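Local coordinates for aminodeoxyfutalosine deaminase (Deinococcus radiodurans, PDB 2IMR), which catalyses the zinc-dependent deamination of aminodeoxyfutalosine to futalosine in menaquinone biosynthesis, at residues L195-W198 with R199-E202; T246-E249 with M250-G254; V305-T308 with P309-A313. All coordinates share one frame; numbering follows the deposited sequence.

Contact 1: residues L195-W198 with R199-E202; sequences LERW and RRLE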
ATOM      1  N   LEU A 195      20.392  -5.019  -5.223  1.00 22.33           N
ATOM      2  CA  LEU A 195      19.972  -3.630  -5.095  1.00 22.24           C
ATOM      3  C   LEU A 195      20.944  -2.652  -5.752  1.00 25.08           C
ATOM      4  O   LEU A 195      20.521  -1.721  -6.442  1.00 25.85           O
ATOM      5  CB  LEU A 195      19.791  -3.278  -3.614  1.00 22.39           C
ATOM      6  CG  LEU A 195      18.654  -4.040  -2.924  1.00 23.02           C
ATOM      7  CD1 LEU A 195      18.690  -3.805  -1.427  1.00 23.84           C
ATOM      8  CD2 LEU A 195      17.326  -3.591  -3.504  1.00 23.55           C
ATOM      9  N   GLU A 196      22.240  -2.863  -5.546  1.00 25.09           N
ATOM     10  CA  GLU A 196      23.243  -1.980  -6.128  1.00 28.03           C
ATOM     11  C   GLU A 196      23.188  -2.046  -7.648  1.00 27.17           C
ATOM     12  O   GLU A 196      23.368  -1.039  -8.332  1.00 27.41           O
ATOM     13  CB  GLU A 196      24.644  -2.363  -5.637  1.00 29.03           C
ATOM     14  CG  GLU A 196      24.798  -2.286  -4.128  1.00 34.61           C
ATOM     15  CD  GLU A 196      26.213  -2.566  -3.662  1.00 38.59           C
ATOM     16  OE1 GLU A 196      26.818  -3.553  -4.139  1.00 40.56           O
ATOM     17  OE2 GLU A 196      26.717  -1.804  -2.809  1.00 41.26           O
ATOM     18  N   ARG A 197      22.927  -3.240  -8.170  1.00 27.21           N
ATOM     19  CA  ARG A 197      22.842  -3.447  -9.607  1.00 28.27           C
ATOM     20  C   ARG A 197      21.627  -2.705 -10.171  1.00 28.29           C
ATOM     21  O   ARG A 197      21.735  -1.958 -11.144  1.00 27.89           O
ATOM     22  CB  ARG A 197      22.727  -4.947  -9.908  1.00 30.61           C
ATOM     23  CG  ARG A 197      22.977  -5.319 -11.357  1.00 33.78           C
ATOM     24  CD  ARG A 197      22.657  -6.784 -11.633  1.00 36.99           C
ATOM     25  NE  ARG A 197      21.218  -7.036 -11.592  1.00 40.39           N
ATOM     26  CZ  ARG A 197      20.635  -8.154 -12.017  1.00 41.44           C
ATOM     27  NH1 ARG A 197      21.365  -9.141 -12.523  1.00 42.95           N
ATOM     28  NH2 ARG A 197      19.318  -8.283 -11.942  1.00 42.16           N
ATOM     29  N   TRP A 198      20.471  -2.905  -9.546  1.00 27.34           N
ATOM     30  CA  TRP A 198      19.240  -2.271 -10.002  1.00 27.74           C
ATOM     31  C   TRP A 198      19.210  -0.756  -9.820  1.00 29.61           C
ATOM     32  O   TRP A 198      18.587  -0.049 -10.613  1.00 29.36           O
ATOM     33  CB  TRP A 198      18.028  -2.887  -9.291  1.00 26.32           C
ATOM     34  CG  TRP A 198      17.749  -4.311  -9.688  1.00 24.74           C
ATOM     35  CD1 TRP A 198      17.835  -4.844 -10.944  1.00 25.12           C
ATOM     36  CD2 TRP A 198      17.310  -5.373  -8.830  1.00 23.52           C
ATOM     37  NE1 TRP A 198      17.480  -6.172 -10.920  1.00 25.80           N
ATOM     38  CE2 TRP A 198      17.152  -6.524  -9.635  1.00 23.33           C
ATOM     39  CE3 TRP A 198      17.032  -5.463  -7.457  1.00 20.66           C
ATOM     40  CZ2 TRP A 198      16.729  -7.755  -9.115  1.00 22.40           C
ATOM     41  CZ3 TRP A 198      16.613  -6.688  -6.937  1.00 21.00           C
ATOM     42  CH2 TRP A 198      16.466  -7.819  -7.770  1.00 20.34           C
ATOM     43  N   ARG A 199      19.877  -0.260  -8.780  1.00 30.13           N
ATOM     44  CA  ARG A 199      19.895   1.175  -8.506  1.00 32.09           C
ATOM     45  C   ARG A 199      20.436   1.967  -9.696  1.00 32.68           C
ATOM     46  O   ARG A 199      20.094   3.135  -9.880  1.00 33.10           O
ATOM     47  CB  ARG A 199      20.732   1.468  -7.254  1.00 32.86           C
ATOM     48  CG  ARG A 199      20.442   2.827  -6.619  1.00 36.26           C
ATOM     49  CD  ARG A 199      18.990   2.907  -6.165  1.00 36.63           C
ATOM     50  NE  ARG A 199      18.627   4.196  -5.578  1.00 38.38           N
ATOM     51  CZ  ARG A 199      19.175   4.709  -4.481  1.00 39.08           C
ATOM     52  NH1 ARG A 199      20.131   4.053  -3.834  1.00 39.17           N
ATOM     53  NH2 ARG A 199      18.748   5.876  -4.014  1.00 40.67           N
ATOM     54  N   ARG A 200      21.268   1.323 -10.508  1.00 33.71           N
ATOM     55  CA  ARG A 200      21.852   1.962 -11.685  1.00 35.76           C
ATOM     56  C   ARG A 200      20.862   2.008 -12.847  1.00 36.09           C
ATOM     57  O   ARG A 200      20.989   2.835 -13.751  1.00 36.80           O
ATOM     58  CB  ARG A 200      23.100   1.199 -12.132  1.00 36.36           C
ATOM     59  CG  ARG A 200      24.146   1.026 -11.049  1.00 38.21           C
ATOM     60  CD  ARG A 200      25.100  -0.112 -11.390  1.00 38.74           C
ATOM     61  NE  ARG A 200      25.921  -0.473 -10.238  1.00 42.81           N
ATOM     62  CZ  ARG A 200      26.297  -1.716  -9.943  1.00 43.06           C
ATOM     63  NH1 ARG A 200      25.924  -2.727 -10.719  1.00 43.30           N
ATOM     64  NH2 ARG A 200      27.038  -1.948  -8.866  1.00 42.45           N
ATOM     65  N   LEU A 201      19.878   1.116 -12.817  1.00 36.03           N
ATOM     66  CA  LEU A 201      18.878   1.032 -13.881  1.00 36.21           C
ATOM     67  C   LEU A 201      17.646   1.862 -13.567  1.00 36.74           C
ATOM     68  O   LEU A 201      16.795   2.089 -14.422  1.00 37.06           O
ATOM     69  CB  LEU A 201      18.478  -0.429 -14.092  1.00 35.05           C
ATOM     70  CG  LEU A 201      19.654  -1.365 -14.363  1.00 34.61           C
ATOM     71  CD1 LEU A 201      19.146  -2.782 -14.575  1.00 37.25           C
ATOM     72  CD2 LEU A 201      20.417  -0.884 -15.586  1.00 37.90           C
ATOM     73  N   GLU A 202      17.566   2.312 -12.322  1.00 37.27           N
ATOM     74  CA  GLU A 202      16.458   3.124 -11.845  1.00 37.33           C
ATOM     75  C   GLU A 202      16.359   4.445 -12.615  1.00 37.64           C
ATOM     76  O   GLU A 202      17.371   5.096 -12.883  1.00 37.99           O
ATOM     77  CB  GLU A 202      16.668   3.361 -10.346  1.00 38.03           C
ATOM     78  CG  GLU A 202      16.000   4.567  -9.749  1.00 39.04           C
ATOM     79  CD  GLU A 202      16.341   4.703  -8.280  1.00 39.49           C
ATOM     80  OE1 GLU A 202      15.926   3.827  -7.495  1.00 39.23           O
ATOM     81  OE2 GLU A 202      17.037   5.675  -7.912  1.00 40.56           O
TER

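Contact 2: residues T246-E249 with M250-G254; sequences TELE and MFRTG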
ATOM      1  N   THR A 246      -3.314 -12.946  15.246  1.00 18.12           N
ATOM      2  CA  THR A 246      -2.421 -13.957  15.795  1.00 18.73           C
ATOM      3  C   THR A 246      -0.955 -13.506  15.801  1.00 18.02           C
ATOM      4  O   THR A 246      -0.115 -14.117  16.466  1.00 17.73           O
ATOM      5  CB  THR A 246      -2.559 -15.297  15.035  1.00 18.23           C
ATOM      6  OG1 THR A 246      -2.484 -15.068  13.625  1.00 19.37           O
ATOM      7  CG2 THR A 246      -3.897 -15.955  15.364  1.00 20.09           C
ATOM      8  N   GLU A 247      -0.645 -12.441  15.064  1.00 16.65           N
ATOM      9  CA  GLU A 247       0.718 -11.918  15.048  1.00 16.24           C
ATOM     10  C   GLU A 247       0.929 -11.155  16.356  1.00 18.02           C
ATOM     11  O   GLU A 247       1.957 -11.301  17.028  1.00 17.44           O
ATOM     12  CB  GLU A 247       0.934 -10.973  13.859  1.00 15.63           C
ATOM     13  CG  GLU A 247       2.349 -10.385  13.804  1.00 15.19           C
ATOM     14  CD  GLU A 247       2.525  -9.356  12.701  1.00 14.80           C
ATOM     15  OE1 GLU A 247       1.891  -9.519  11.638  1.00 13.84           O
ATOM     16  OE2 GLU A 247       3.307  -8.396  12.890  1.00 14.51           O
ATOM     17  N   LEU A 248      -0.054 -10.340  16.726  1.00 17.29           N
ATOM     18  CA  LEU A 248       0.043  -9.581  17.970  1.00 18.77           C
ATOM     19  C   LEU A 248       0.101 -10.558  19.146  1.00 19.42           C
ATOM     20  O   LEU A 248       0.831 -10.344  20.117  1.00 20.78           O
ATOM     21  CB  LEU A 248      -1.170  -8.661  18.122  1.00 17.37           C
ATOM     22  CG  LEU A 248      -1.316  -7.928  19.460  1.00 19.73           C
ATOM     23  CD1 LEU A 248      -0.143  -6.978  19.683  1.00 19.67           C
ATOM     24  CD2 LEU A 248      -2.632  -7.168  19.461  1.00 20.26           C
ATOM     25  N   GLU A 249      -0.665 -11.638  19.044  1.00 19.09           N
ATOM     26  CA  GLU A 249      -0.700 -12.642  20.103  1.00 21.63           C
ATOM     27  C   GLU A 249       0.659 -13.290  20.373  1.00 22.28           C
ATOM     28  O   GLU A 249       1.078 -13.395  21.528  1.00 20.17           O
ATOM     29  CB  GLU A 249      -1.715 -13.737  19.775  1.00 22.26           C
ATOM     30  CG  GLU A 249      -1.947 -14.704  20.935  1.00 26.03           C
ATOM     31  CD  GLU A 249      -2.960 -15.789  20.616  1.00 29.22           C
ATOM     32  OE1 GLU A 249      -3.801 -15.586  19.713  1.00 28.75           O
ATOM     33  OE2 GLU A 249      -2.924 -16.843  21.284  1.00 29.67           O
ATOM     34  N   MET A 250       1.358 -13.723  19.326  1.00 21.72           N
ATOM     35  CA  MET A 250       2.643 -14.366  19.561  1.00 20.78           C
ATOM     36  C   MET A 250       3.699 -13.416  20.096  1.00 20.69           C
ATOM     37  O   MET A 250       4.599 -13.843  20.819  1.00 19.77           O
ATOM     38  CB  MET A 250       3.150 -15.099  18.311  1.00 22.14           C
ATOM     39  CG  MET A 250       3.377 -14.262  17.083  1.00 22.44           C
ATOM     40  SD  MET A 250       4.077 -15.305  15.765  1.00 22.53           S
ATOM     41  CE  MET A 250       4.714 -14.041  14.687  1.00 20.50           C
ATOM     42  N   PHE A 251       3.604 -12.131  19.768  1.00 18.44           N
ATOM     43  CA  PHE A 251       4.582 -11.196  20.306  1.00 18.44           C
ATOM     44  C   PHE A 251       4.338 -11.023  21.801  1.00 19.46           C
ATOM     45  O   PHE A 251       5.239 -10.652  22.549  1.00 20.10           O
ATOM     46  CB  PHE A 251       4.513  -9.840  19.602  1.00 18.35           C
ATOM     47  CG  PHE A 251       5.407  -9.748  18.399  1.00 17.38           C
ATOM     48  CD1 PHE A 251       5.042 -10.345  17.197  1.00 18.66           C
ATOM     49  CD2 PHE A 251       6.644  -9.119  18.485  1.00 16.65           C
ATOM     50  CE1 PHE A 251       5.897 -10.317  16.101  1.00 16.32           C
ATOM     51  CE2 PHE A 251       7.504  -9.088  17.396  1.00 16.00           C
ATOM     52  CZ  PHE A 251       7.128  -9.688  16.201  1.00 18.05           C
ATOM     53  N   ARG A 252       3.114 -11.310  22.224  1.00 21.27           N
ATOM     54  CA  ARG A 252       2.738 -11.192  23.625  1.00 23.99           C
ATOM     55  C   ARG A 252       2.989 -12.468  24.420  1.00 25.12           C
ATOM     56  O   ARG A 252       3.383 -12.403  25.584  1.00 25.97           O
ATOM     57  CB  ARG A 252       1.257 -10.825  23.743  1.00 23.67           C
ATOM     58  CG  ARG A 252       0.937  -9.373  23.425  1.00 23.89           C
ATOM     59  CD  ARG A 252      -0.567  -9.133  23.366  1.00 23.58           C
ATOM     60  NE  ARG A 252      -0.879  -7.706  23.347  1.00 24.62           N
ATOM     61  CZ  ARG A 252      -2.086  -7.198  23.109  1.00 24.65           C
ATOM     62  NH1 ARG A 252      -3.117  -7.997  22.862  1.00 22.48           N
ATOM     63  NH2 ARG A 252      -2.262  -5.883  23.120  1.00 23.84           N
ATOM     64  N   THR A 253       2.774 -13.620  23.790  1.00 25.44           N
ATOM     65  CA  THR A 253       2.927 -14.906  24.475  1.00 24.97           C
ATOM     66  C   THR A 253       3.991 -15.855  23.924  1.00 25.02           C
ATOM     67  O   THR A 253       4.375 -16.815  24.596  1.00 23.41           O
ATOM     68  CB  THR A 253       1.609 -15.687  24.452  1.00 26.44           C
ATOM     69  OG1 THR A 253       1.373 -16.171  23.123  1.00 27.28           O
ATOM     70  CG2 THR A 253       0.452 -14.790  24.866  1.00 26.13           C
ATOM     71  N   GLY A 254       4.451 -15.604  22.705  1.00 21.34           N
ATOM     72  CA  GLY A 254       5.433 -16.486  22.101  1.00 20.80           C
ATOM     73  C   GLY A 254       4.739 -17.656  21.425  1.00 19.39           C
ATOM     74  O   GLY A 254       5.388 -18.517  20.817  1.00 19.81           O
TER
HETATM   75  O   HOH W   1      -0.914 -17.383  23.082  1.00 32.93           O

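Contact 3: residues V305-T308 with P309-A313; sequences VNVT and PDDIA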
ATOM      1  N   VAL A 305      -3.338  -3.665  11.208  1.00 14.01           N
ATOM      2  CA  VAL A 305      -4.693  -3.849  11.701  1.00 15.74           C
ATOM      3  C   VAL A 305      -4.754  -4.109  13.196  1.00 17.76           C
ATOM      4  O   VAL A 305      -5.575  -3.537  13.910  1.00 18.50           O
ATOM      5  CB  VAL A 305      -5.380  -5.022  10.958  1.00 17.81           C
ATOM      6  CG1 VAL A 305      -6.722  -5.356  11.604  1.00 16.81           C
ATOM      7  CG2 VAL A 305      -5.580  -4.648   9.496  1.00 18.07           C
ATOM      8  N   ASN A 306      -3.865  -4.963  13.678  1.00 16.68           N
ATOM      9  CA  ASN A 306      -3.876  -5.318  15.082  1.00 18.04           C
ATOM     10  C   ASN A 306      -2.810  -4.595  15.890  1.00 17.91           C
ATOM     11  O   ASN A 306      -1.767  -5.152  16.220  1.00 17.70           O
ATOM     12  CB  ASN A 306      -3.759  -6.834  15.170  1.00 18.19           C
ATOM     13  CG  ASN A 306      -4.906  -7.528  14.446  1.00 20.53           C
ATOM     14  OD1 ASN A 306      -5.993  -7.685  15.001  1.00 17.37           O
ATOM     15  ND2 ASN A 306      -4.680  -7.908  13.188  1.00 18.92           N
ATOM     16  N   VAL A 307      -3.103  -3.335  16.202  1.00 18.04           N
ATOM     17  CA  VAL A 307      -2.204  -2.482  16.952  1.00 17.94           C
ATOM     18  C   VAL A 307      -2.929  -1.880  18.149  1.00 19.23           C
ATOM     19  O   VAL A 307      -4.157  -1.920  18.231  1.00 18.63           O
ATOM     20  CB  VAL A 307      -1.662  -1.329  16.070  1.00 18.05           C
ATOM     21  CG1 VAL A 307      -0.904  -1.896  14.871  1.00 16.77           C
ATOM     22  CG2 VAL A 307      -2.811  -0.437  15.611  1.00 19.09           C
ATOM     23  N   THR A 308      -2.158  -1.319  19.071  1.00 20.24           N
ATOM     24  CA  THR A 308      -2.723  -0.715  20.275  1.00 20.16           C
ATOM     25  C   THR A 308      -2.625   0.798  20.190  1.00 20.25           C
ATOM     26  O   THR A 308      -2.003   1.338  19.285  1.00 19.78           O
ATOM     27  CB  THR A 308      -1.946  -1.150  21.522  1.00 18.43           C
ATOM     28  OG1 THR A 308      -0.611  -0.634  21.445  1.00 21.05           O
ATOM     29  CG2 THR A 308      -1.892  -2.662  21.620  1.00 18.50           C
ATOM     30  N   PRO A 309      -3.256   1.505  21.140  1.00 21.50           N
ATOM     31  CA  PRO A 309      -3.176   2.964  21.100  1.00 22.59           C
ATOM     32  C   PRO A 309      -1.720   3.400  21.190  1.00 20.15           C
ATOM     33  O   PRO A 309      -1.298   4.328  20.511  1.00 20.94           O
ATOM     34  CB  PRO A 309      -3.995   3.382  22.315  1.00 21.92           C
ATOM     35  CG  PRO A 309      -5.073   2.337  22.341  1.00 23.90           C
ATOM     36  CD  PRO A 309      -4.283   1.058  22.097  1.00 23.23           C
ATOM     37  N   ASP A 310      -0.951   2.721  22.034  1.00 21.47           N
ATOM     38  CA  ASP A 310       0.459   3.055  22.175  1.00 21.24           C
ATOM     39  C   ASP A 310       1.199   2.808  20.860  1.00 18.98           C
ATOM     40  O   ASP A 310       2.079   3.578  20.491  1.00 19.03           O
ATOM     41  CB  ASP A 310       1.102   2.234  23.292  1.00 24.51           C
ATOM     42  CG  ASP A 310       2.522   2.673  23.581  1.00 31.35           C
ATOM     43  OD1 ASP A 310       2.711   3.804  24.081  1.00 35.03           O
ATOM     44  OD2 ASP A 310       3.456   1.893  23.298  1.00 35.34           O
ATOM     45  N   ASP A 311       0.853   1.733  20.154  1.00 19.62           N
ATOM     46  CA  ASP A 311       1.510   1.462  18.874  1.00 18.51           C
ATOM     47  C   ASP A 311       1.269   2.654  17.947  1.00 17.40           C
ATOM     48  O   ASP A 311       2.188   3.141  17.297  1.00 18.39           O
ATOM     49  CB  ASP A 311       0.955   0.198  18.195  1.00 16.79           C
ATOM     50  CG  ASP A 311       1.304  -1.084  18.933  1.00 19.18           C
ATOM     51  OD1 ASP A 311       2.339  -1.129  19.638  1.00 17.85           O
ATOM     52  OD2 ASP A 311       0.542  -2.065  18.785  1.00 18.66           O
ATOM     53  N   ILE A 312       0.025   3.119  17.889  1.00 17.54           N
ATOM     54  CA  ILE A 312      -0.324   4.248  17.032  1.00 18.38           C
ATOM     55  C   ILE A 312       0.496   5.487  17.388  1.00 17.89           C
ATOM     56  O   ILE A 312       0.970   6.195  16.504  1.00 16.89           O
ATOM     57  CB  ILE A 312      -1.840   4.555  17.123  1.00 20.99           C
ATOM     58  CG1 ILE A 312      -2.625   3.375  16.542  1.00 21.11           C
ATOM     59  CG2 ILE A 312      -2.173   5.836  16.352  1.00 20.79           C
ATOM     60  CD1 ILE A 312      -4.118   3.446  16.757  1.00 20.95           C
ATOM     61  N   ALA A 313       0.684   5.730  18.683  1.00 19.14           N
ATOM     62  CA  ALA A 313       1.468   6.876  19.138  1.00 20.46           C
ATOM     63  C   ALA A 313       2.918   6.749  18.670  1.00 19.94           C
ATOM     64  O   ALA A 313       3.534   7.732  18.256  1.00 18.86           O
ATOM     65  CB  ALA A 313       1.408   6.980  20.665  1.00 21.09           C
TER
HETATM   66  O   HOH W   2       0.956  -4.338  17.070  1.00 16.34           O

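Contact 1: residues L195-W198 with R199-E202
R200 folds its long side chain back over the last turn of helix 184-199 and lies on the backbone of E196 and R197. Its CG sits beside the backbone N and anti to the carbonyl carbon (chi1 -55°), which turns the chain back along the helix. CB rests near the carbonyl O of R197. CG packs 3.5 Å from O of E196, and CD stays close to the same oxygen. The chain is extended from CG to NE. NE comes 3.2 Å from O of E196, but the angle is too poor for a hydrogen bond. That oxygen stands over one face of the guanidinium, offset toward its rim. At the tip, NH1 reaches CA of R197 at 3.4 Å, and NH2 lies 4.0 Å from CB of E196. The R197 side chain crosses that of R200 at about a right angle and carries its own guanidinium to D160.

This is the C-terminal end of a helix of the TIM-barrel amidohydrolase fold, just before strand 206-212. R199 N still donates to O of L195 at 2.8 Å. One turn later W198 O takes L201 N at 2.8 Å, and E202 N only weakly.

L201 CD1 approaches the edge of the W198 indole, 4.4 Å from CD1 of W198. The indole NE1 bonds to D160, and F174 meets the ring edge-to-face. R199 NE forms a salt bridge to E202 OE2 at 3.2 Å, on the syn side but tilted out of the carboxylate plane. E202 OE1 also accepts from L208 N, and R199 NH2 donates to O of E233.

Contact 2: residues T246-E249 with M250-G254
L248 and R252, one turn apart on helix 245-253, make the main side-chain packing. L248 CD2 lies over one face of the R252 guanidinium, offset toward its rim, 3.5 Å from NH1 of R252, and CD1 comes near NE. An extended chain from CG to NE brings the R252 tip over the leucine. With R252 cut back to an alanine, L248 is likely to lose the cover over its methyls.

Other side chains pack on backbone oxygen. M250 CG is 3.3 Å from O of E247. The same oxygen lies in the plane of the F251 ring, at its edge, 3.2 Å from CD1 of F251.

Among the backbone bonds, M250 N donates to O of T246 at 3.2 Å. E249 O accepts two amides near the helix end. T253 N reaches it at 2.8 Å, nearly along the C=O axis, while R252 N comes from above the carbonyl plane at 3.0 Å. G254 then leaves the helix with positive phi (85°).

One water joins side chains: it donates to E249 OE2 at 2.8 Å and is hydrogen-bonded to T253 OG1 at 2.6 Å. T253 OG1 also bonds to G255 N.

E247 turns its carboxylate back to the start of the helix, where OE2 accepts from A242 N, next to E243, the probable proton donor. The helix follows zinc-ligand strand 238-241. L248 and F251 pack on P285 of helix 285-292, and M250 on L271 of helix 271-275.

Contact 3: residues V305-T308 with P309-A313
T308 and D311 hold each other by two reciprocal bonds, side chain to backbone in both directions. D311 N donates to T308 OG1 at 3.1 Å, and T308 N donates to D311 OD2 at 2.8 Å with an angle of 155°. T308 OG1 stands between its own backbone N and carbonyl carbon (chi1 65°), which turns it to the first turn of the helix. T308 N meets the carboxylate from above its plane.

This is a capping box, with T308 as the N-cap of helix 309-318. It starts the helix right after the loop from strand 300-303, in the TIM-barrel domain. P309, which has no amide hydrogen, fills the first helical position. I312 N then closes the first turn on O of T308 at 3.0 Å.

D311 OD2 also accepts from a water that donates to O of N306 at 3.0 Å, so the loop is tied to the cap as well. D311 OD1 bonds to T284 OG1. The helix end would probably help to stabilise the negative carboxylate.

Beside the box, V307 CG2 packs on I312 CG1 at 3.9 Å, the two side chains crossing at about a right angle. F342 of helix 339-344 touches both.

All three contacts are local and sit on or at the ends of helices of the same amidohydrolase domain. Contacts 1 and 2 are partly buried; contact 3 is a surface contact, though its D311 is buried. Contact 1 ends a helix, with an arginine laid over the backbone and a salt bridge past the last turn. Contact 2 also reaches a helix end, but through a shared carbonyl and a glycine. Contact 3 starts a helix, so carboxylate and hydroxyl take up amide hydrogens instead. Contacts 2 and 3 touch: R252 NH2 lies 3.6 Å from T308 CG2. Both follow strands of one parallel sheet, 238-241 and 300-303. Contact 1 stands apart, its centre about 37 Å from that of contact 2, beside the other parallel sheet.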